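Local coordinates for Rna-directed RNA polymerase (Infectious pancreatic necrosis virus, PDB 3ZED), which probably copies the viral RNA genome as an RNA-dependent RNA polymerase, probably both free and covalently linked to that RNA, and interacts with the capsid protein VP3, at residues Lys288-Thr292 with Glu784-Leu789; Tyr296-Gly300 with Trp322-Thr328. All coordinates share one frame. Numbering follows the deposited sequence.

Contact 1 (Lys288-Thr292 with Glu784-Leu789)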
ATOM      1  N   LYS B 288      13.750   8.834  25.222  1.00 67.17           N
ATOM      2  CA  LYS B 288      12.786   9.929  25.124  1.00 66.89           C
ATOM      3  C   LYS B 288      13.405  11.195  24.494  1.00 71.93           C
ATOM      4  O   LYS B 288      12.725  11.853  23.690  1.00 70.52           O
ATOM      5  CB  LYS B 288      12.161  10.252  26.484  1.00 70.01           C
ATOM      6  CG  LYS B 288      10.961   9.367  26.802  1.00 78.91           C
ATOM      7  CD  LYS B 288      10.250   9.793  28.077  1.00 86.98           C
ATOM      8  CE  LYS B 288       8.986   9.004  28.340  1.00 95.34           C
ATOM      9  NZ  LYS B 288       7.778   9.686  27.800  1.00103.20           N
ATOM     10  N   LYS B 289      14.686  11.505  24.829  1.00 69.53           N
ATOM     11  CA  LYS B 289      15.442  12.649  24.292  1.00 70.18           C
ATOM     12  C   LYS B 289      15.659  12.481  22.785  1.00 71.95           C
ATOM     13  O   LYS B 289      15.382  13.418  22.038  1.00 71.59           O
ATOM     14  CB  LYS B 289      16.794  12.838  25.019  1.00 75.13           C
ATOM     15  CG  LYS B 289      17.489  14.157  24.674  1.00 91.97           C
ATOM     16  CD  LYS B 289      18.971  14.158  25.033  1.00104.94           C
ATOM     17  CE  LYS B 289      19.875  14.572  23.886  1.00114.34           C
ATOM     18  NZ  LYS B 289      19.671  15.991  23.488  1.00123.90           N
ATOM     19  N   THR B 290      16.130  11.290  22.345  1.00 66.66           N
ATOM     20  CA  THR B 290      16.348  10.962  20.929  1.00 64.66           C
ATOM     21  C   THR B 290      15.034  11.106  20.131  1.00 66.36           C
ATOM     22  O   THR B 290      15.034  11.745  19.085  1.00 66.70           O
ATOM     23  CB  THR B 290      16.928   9.540  20.799  1.00 70.53           C
ATOM     24  OG1 THR B 290      18.190   9.504  21.465  1.00 74.90           O
ATOM     25  CG2 THR B 290      17.085   9.083  19.337  1.00 63.49           C
ATOM     26  N   ILE B 291      13.930  10.530  20.638  1.00 60.12           N
ATOM     27  CA  ILE B 291      12.621  10.566  20.001  1.00 58.44           C
ATOM     28  C   ILE B 291      12.106  12.036  19.867  1.00 63.82           C
ATOM     29  O   ILE B 291      11.578  12.401  18.810  1.00 61.27           O
ATOM     30  CB  ILE B 291      11.642   9.629  20.757  1.00 60.67           C
ATOM     31  CG1 ILE B 291      11.976   8.142  20.461  1.00 59.81           C
ATOM     32  CG2 ILE B 291      10.209   9.917  20.373  1.00 59.93           C
ATOM     33  CD1 ILE B 291      11.269   7.098  21.351  1.00 62.81           C
ATOM     34  N   THR B 292      12.304  12.876  20.899  1.00 63.43           N
ATOM     35  CA  THR B 292      11.892  14.285  20.855  1.00 64.46           C
ATOM     36  C   THR B 292      12.821  15.085  19.904  1.00 70.00           C
ATOM     37  O   THR B 292      12.331  15.951  19.176  1.00 69.86           O
ATOM     38  CB  THR B 292      11.841  14.885  22.271  1.00 75.19           C
ATOM     39  OG1 THR B 292      11.068  14.017  23.105  1.00 75.17           O
ATOM     40  CG2 THR B 292      11.210  16.273  22.295  1.00 73.52           C
ATOM     41  N   GLU B 784       4.836   5.747  25.464  1.00 59.07           N
ATOM     42  CA  GLU B 784       6.024   6.490  25.857  1.00 60.34           C
ATOM     43  C   GLU B 784       6.610   7.239  24.642  1.00 63.96           C
ATOM     44  O   GLU B 784       6.924   8.423  24.762  1.00 65.10           O
ATOM     45  CB  GLU B 784       7.067   5.553  26.493  1.00 62.73           C
ATOM     46  CG  GLU B 784       6.570   4.923  27.785  1.00 75.32           C
ATOM     47  CD  GLU B 784       7.616   4.191  28.601  1.00 90.73           C
ATOM     48  OE1 GLU B 784       7.934   3.032  28.252  1.00 80.44           O
ATOM     49  OE2 GLU B 784       8.080   4.757  29.617  1.00 82.13           O
ATOM     50  N   THR B 785       6.686   6.576  23.470  1.00 58.78           N
ATOM     51  CA  THR B 785       7.156   7.167  22.212  1.00 58.02           C
ATOM     52  C   THR B 785       6.240   8.328  21.804  1.00 63.29           C
ATOM     53  O   THR B 785       6.745   9.402  21.474  1.00 63.82           O
ATOM     54  CB  THR B 785       7.230   6.103  21.101  1.00 59.20           C
ATOM     55  OG1 THR B 785       8.055   5.044  21.558  1.00 60.70           O
ATOM     56  CG2 THR B 785       7.798   6.646  19.794  1.00 55.96           C
ATOM     57  N   ARG B 786       4.911   8.119  21.841  1.00 59.78           N
ATOM     58  CA  ARG B 786       3.931   9.136  21.459  1.00 59.95           C
ATOM     59  C   ARG B 786       4.052  10.393  22.357  1.00 67.09           C
ATOM     60  O   ARG B 786       4.056  11.511  21.829  1.00 69.54           O
ATOM     61  CB  ARG B 786       2.512   8.555  21.495  1.00 58.61           C
ATOM     62  CG  ARG B 786       1.456   9.469  20.902  1.00 70.56           C
ATOM     63  CD  ARG B 786       0.281   9.670  21.823  1.00 81.72           C
ATOM     64  NE  ARG B 786      -0.275   8.400  22.287  1.00 89.33           N
ATOM     65  CZ  ARG B 786      -0.721   8.186  23.521  1.00108.61           C
ATOM     66  NH1 ARG B 786      -0.691   9.163  24.427  1.00 92.96           N
ATOM     67  NH2 ARG B 786      -1.199   6.995  23.862  1.00 96.25           N
ATOM     68  N   GLU B 787       4.208  10.207  23.685  1.00 62.82           N
ATOM     69  CA  GLU B 787       4.397  11.291  24.666  1.00 64.08           C
ATOM     70  C   GLU B 787       5.612  12.164  24.320  1.00 68.92           C
ATOM     71  O   GLU B 787       5.496  13.392  24.265  1.00 69.05           O
ATOM     72  CB  GLU B 787       4.587  10.710  26.081  1.00 66.78           C
ATOM     73  CG  GLU B 787       3.335  10.105  26.689  1.00 76.17           C
ATOM     74  CD  GLU B 787       3.483   9.403  28.027  1.00 98.38           C
ATOM     75  OE1 GLU B 787       4.625   9.229  28.512  1.00103.71           O
ATOM     76  OE2 GLU B 787       2.444   8.929  28.535  1.00 87.84           O
ATOM     77  N   ALA B 788       6.771  11.522  24.099  1.00 66.19           N
ATOM     78  CA  ALA B 788       8.037  12.156  23.747  1.00 67.33           C
ATOM     79  C   ALA B 788       7.946  12.870  22.392  1.00 71.54           C
ATOM     80  O   ALA B 788       8.513  13.956  22.246  1.00 73.71           O
ATOM     81  CB  ALA B 788       9.149  11.118  23.722  1.00 67.95           C
ATOM     82  N   LEU B 789       7.220  12.281  21.414  1.00 64.76           N
ATOM     83  CA  LEU B 789       7.050  12.896  20.089  1.00 62.71           C
ATOM     84  C   LEU B 789       6.280  14.211  20.182  1.00 67.48           C
ATOM     85  O   LEU B 789       6.593  15.143  19.431  1.00 66.93           O
ATOM     86  CB  LEU B 789       6.333  11.949  19.115  1.00 59.93           C
ATOM     87  CG  LEU B 789       7.144  10.773  18.599  1.00 62.67           C
ATOM     88  CD1 LEU B 789       6.246   9.724  17.966  1.00 60.21           C
ATOM     89  CD2 LEU B 789       8.288  11.226  17.679  1.00 63.50           C
TER
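This is a helix-helix packing contact in which helix 781-789, from the C-terminal region of the polymerase, lies across helix 283-293 of the palm family region. The segment axes approach to 8.4 Å and cross at -53°. Ala788 makes the close approach possible, since its small side chain points at the other helix. The apolar part centres on Ile291. Its CG2 lies 3.7 Å from Ala788 CB and 3.6 Å from Leu789 CD2. Val447 of helix 438-452 touches both Ile291 and Thr785, so a third helix covers this side. The charged part lies at Lys288. Its side chain leaves the backbone sideways and extends over helix 781-789. Lys288 NZ forms a salt bridge with Glu787 OE1 at 3.3 Å, a weak hydrogen bond by geometry, and another weak one to Glu784 O at 3.4 Å. The carboxylate of Glu784 is engaged elsewhere, with the backbone N of Val737. The remaining polar contact is made by Thr292. Its hydroxyl sits between two carbonyl oxygens, one from each helix: Thr292 OG1 is 2.8 Å from Lys288 O and 2.7 Å from Ala788 O.

Contact 2 (Tyr296-Gly300 with Trp322-Thr328)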
ATOM      1  N   TYR B 296      10.191  15.136  14.130  1.00 54.54           N
ATOM      2  CA  TYR B 296       9.765  15.378  12.756  1.00 52.73           C
ATOM      3  C   TYR B 296       9.771  14.106  11.912  1.00 56.33           C
ATOM      4  O   TYR B 296       9.102  14.065  10.876  1.00 55.55           O
ATOM      5  CB  TYR B 296      10.605  16.494  12.118  1.00 54.51           C
ATOM      6  CG  TYR B 296      12.100  16.293  12.215  1.00 56.45           C
ATOM      7  CD1 TYR B 296      12.792  15.585  11.237  1.00 57.67           C
ATOM      8  CD2 TYR B 296      12.827  16.837  13.267  1.00 58.52           C
ATOM      9  CE1 TYR B 296      14.163  15.378  11.332  1.00 60.60           C
ATOM     10  CE2 TYR B 296      14.201  16.653  13.365  1.00 59.88           C
ATOM     11  CZ  TYR B 296      14.870  15.930  12.390  1.00 65.38           C
ATOM     12  OH  TYR B 296      16.232  15.754  12.471  1.00 64.42           O
ATOM     13  N   LEU B 297      10.466  13.050  12.380  1.00 52.47           N
ATOM     14  CA  LEU B 297      10.484  11.756  11.707  1.00 50.92           C
ATOM     15  C   LEU B 297       9.153  11.010  11.909  1.00 53.06           C
ATOM     16  O   LEU B 297       8.937   9.971  11.280  1.00 52.00           O
ATOM     17  CB  LEU B 297      11.671  10.898  12.178  1.00 51.72           C
ATOM     18  CG  LEU B 297      13.089  11.359  11.789  1.00 57.99           C
ATOM     19  CD1 LEU B 297      14.110  10.295  12.134  1.00 57.87           C
ATOM     20  CD2 LEU B 297      13.196  11.703  10.307  1.00 62.71           C
ATOM     21  N   SER B 298       8.245  11.563  12.740  1.00 49.66           N
ATOM     22  CA  SER B 298       6.921  10.980  12.979  1.00 49.07           C
ATOM     23  C   SER B 298       5.786  11.871  12.438  1.00 52.87           C
ATOM     24  O   SER B 298       4.621  11.622  12.755  1.00 51.59           O
ATOM     25  CB  SER B 298       6.709  10.743  14.468  1.00 53.50           C
ATOM     26  OG  SER B 298       6.418  11.969  15.124  1.00 62.09           O
ATOM     27  N   CYS B 299       6.127  12.918  11.662  1.00 50.55           N
ATOM     28  CA  CYS B 299       5.153  13.874  11.149  1.00 51.38           C
ATOM     29  C   CYS B 299       5.136  13.833   9.632  1.00 54.09           C
ATOM     30  O   CYS B 299       6.136  14.153   8.986  1.00 54.07           O
ATOM     31  CB  CYS B 299       5.452  15.277  11.678  1.00 54.22           C
ATOM     32  SG  CYS B 299       4.148  16.501  11.357  1.00 58.78           S
ATOM     33  N   GLY B 300       4.014  13.380   9.077  1.00 49.74           N
ATOM     34  CA  GLY B 300       3.859  13.247   7.634  1.00 47.70           C
ATOM     35  C   GLY B 300       3.261  14.470   6.979  1.00 52.71           C
ATOM     36  O   GLY B 300       2.388  15.119   7.559  1.00 53.75           O
ATOM     37  N   TRP B 322      -0.327  10.343   3.647  1.00 40.71           N
ATOM     38  CA  TRP B 322       0.517  10.700   4.785  1.00 40.62           C
ATOM     39  C   TRP B 322       1.944  10.474   4.297  1.00 46.43           C
ATOM     40  O   TRP B 322       2.405   9.331   4.180  1.00 45.27           O
ATOM     41  CB  TRP B 322       0.145   9.842   5.983  1.00 39.03           C
ATOM     42  CG  TRP B 322       0.725  10.290   7.294  1.00 42.14           C
ATOM     43  CD1 TRP B 322       0.120  11.079   8.228  1.00 46.14           C
ATOM     44  CD2 TRP B 322       1.972   9.861   7.874  1.00 42.65           C
ATOM     45  NE1 TRP B 322       0.916  11.181   9.351  1.00 47.61           N
ATOM     46  CE2 TRP B 322       2.062  10.452   9.155  1.00 48.37           C
ATOM     47  CE3 TRP B 322       3.027   9.033   7.429  1.00 43.27           C
ATOM     48  CZ2 TRP B 322       3.164  10.245   9.999  1.00 48.32           C
ATOM     49  CZ3 TRP B 322       4.112   8.826   8.262  1.00 45.29           C
ATOM     50  CH2 TRP B 322       4.180   9.433   9.529  1.00 47.51           C
ATOM     51  N   SER B 323       2.595  11.562   3.876  1.00 44.36           N
ATOM     52  CA  SER B 323       3.884  11.427   3.246  1.00 44.70           C
ATOM     53  C   SER B 323       5.004  11.395   4.296  1.00 50.35           C
ATOM     54  O   SER B 323       5.460  12.425   4.798  1.00 50.45           O
ATOM     55  CB  SER B 323       4.072  12.514   2.195  1.00 49.05           C
ATOM     56  OG  SER B 323       5.189  12.209   1.382  1.00 65.14           O
ATOM     57  N   ALA B 324       5.430  10.163   4.620  1.00 48.19           N
ATOM     58  CA  ALA B 324       6.454   9.842   5.612  1.00 48.60           C
ATOM     59  C   ALA B 324       7.790  10.454   5.282  1.00 51.21           C
ATOM     60  O   ALA B 324       8.230  10.376   4.125  1.00 49.41           O
ATOM     61  CB  ALA B 324       6.630   8.323   5.720  1.00 48.82           C
ATOM     62  N   PRO B 325       8.468  11.022   6.307  1.00 48.34           N
ATOM     63  CA  PRO B 325       9.840  11.511   6.100  1.00 48.25           C
ATOM     64  C   PRO B 325      10.721  10.404   5.518  1.00 48.84           C
ATOM     65  O   PRO B 325      10.615   9.250   5.932  1.00 46.63           O
ATOM     66  CB  PRO B 325      10.281  11.879   7.517  1.00 50.90           C
ATOM     67  CG  PRO B 325       9.013  12.197   8.224  1.00 55.26           C
ATOM     68  CD  PRO B 325       8.063  11.177   7.722  1.00 49.89           C
ATOM     69  N   TYR B 326      11.561  10.754   4.537  1.00 46.16           N
ATOM     70  CA  TYR B 326      12.478   9.834   3.863  1.00 46.33           C
ATOM     71  C   TYR B 326      13.251   8.928   4.875  1.00 50.82           C
ATOM     72  O   TYR B 326      13.215   7.714   4.669  1.00 50.49           O
ATOM     73  CB  TYR B 326      13.446  10.618   2.941  1.00 48.09           C
ATOM     74  CG  TYR B 326      14.295   9.809   1.975  1.00 49.33           C
ATOM     75  CD1 TYR B 326      14.170   8.422   1.888  1.00 50.41           C
ATOM     76  CD2 TYR B 326      15.156  10.438   1.081  1.00 50.80           C
ATOM     77  CE1 TYR B 326      14.928   7.682   0.982  1.00 51.58           C
ATOM     78  CE2 TYR B 326      15.919   9.708   0.171  1.00 51.55           C
ATOM     79  CZ  TYR B 326      15.808   8.330   0.132  1.00 58.30           C
ATOM     80  OH  TYR B 326      16.600   7.611  -0.729  1.00 61.74           O
ATOM     81  N   PRO B 327      13.886   9.430   5.967  1.00 49.08           N
ATOM     82  CA  PRO B 327      14.623   8.516   6.875  1.00 49.74           C
ATOM     83  C   PRO B 327      13.728   7.459   7.535  1.00 53.13           C
ATOM     84  O   PRO B 327      14.144   6.306   7.624  1.00 52.30           O
ATOM     85  CB  PRO B 327      15.230   9.466   7.918  1.00 52.70           C
ATOM     86  CG  PRO B 327      15.283  10.783   7.244  1.00 57.54           C
ATOM     87  CD  PRO B 327      14.050  10.834   6.403  1.00 52.00           C
ATOM     88  N   THR B 328      12.491   7.838   7.952  1.00 49.63           N
ATOM     89  CA  THR B 328      11.519   6.923   8.586  1.00 48.17           C
ATOM     90  C   THR B 328      11.120   5.815   7.596  1.00 48.82           C
ATOM     91  O   THR B 328      11.144   4.641   7.974  1.00 46.72           O
ATOM     92  CB  THR B 328      10.307   7.704   9.109  1.00 48.36           C
ATOM     93  OG1 THR B 328      10.789   8.635  10.062  1.00 50.68           O
ATOM     94  CG2 THR B 328       9.268   6.817   9.776  1.00 40.97           C
TER
HETATM   95  O   HOH W   1       6.964  14.270   6.219  1.00 50.86           O
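This contact is the open end of a beta hairpin in the palm family region, where strand 299-310 begins and strand 320-323 runs out into helix 326-340. The CA atoms of Gly300 and Ala324 are 4.7 Å apart, the nearest CA pair of the two segments. Gly300 lies over one face of the Trp322 indole. Its CA is 3.8 Å from the centroid of the six-membered ring and 18° off the ring normal, a CH-pi contact. A side chain here would collide with the ring, because an ideal CB would fall 2.5 Å from Trp322 CD2. Gly300 CA also makes a CA-H...O contact of 3.4 Å with Ser323 O. A water bridges the strands beside it, donating to Cys299 O at 2.9 Å and to Ser323 O at 2.8 Å. Beyond the strands, the 3-10 turn 296-298 meets the start of the helix. Pro325 is the N-cap residue, and its CG packs 3.2 Å from Tyr296 O. Leu297 CD2 reaches Pro325 CB at 4.0 Å and Pro327 CG at 3.8 Å. Thr328 OG1 donates a short hydrogen bond of 2.6 Å to Leu297 O, tying the turn to the first turn of the helix. Helix 260-278 packs on Leu297 and Pro327, while helix 438-452 touches Leu297, Trp322 and Thr328. Strand 456-459 pairs with strand 299-310 through Gly300, and Trp322 NE1 hydrogen-bonds to Ser456 O.

The two contacts have centres about 15 Å apart. Helix 283-293 of contact 1 is followed in the chain by the turn and strand 299-310 of contact 2. The hairpin and the start of helix 326-340 come next, and helix 781-789 returns only near the end of the modelled chain. Contact 2 is therefore local, while contact 1 brings the C-terminal region back to the palm region. They touch directly, with Leu789 CD2 3.3 Å from Ser298 OG. Helix 438-452 packs against both contacts. In the predicted GTP-binding segment, Pro250 lies about 4 Å from Tyr296 of contact 2, and Leu249 about 10 Å from Leu789 of contact 1, side chain to side chain.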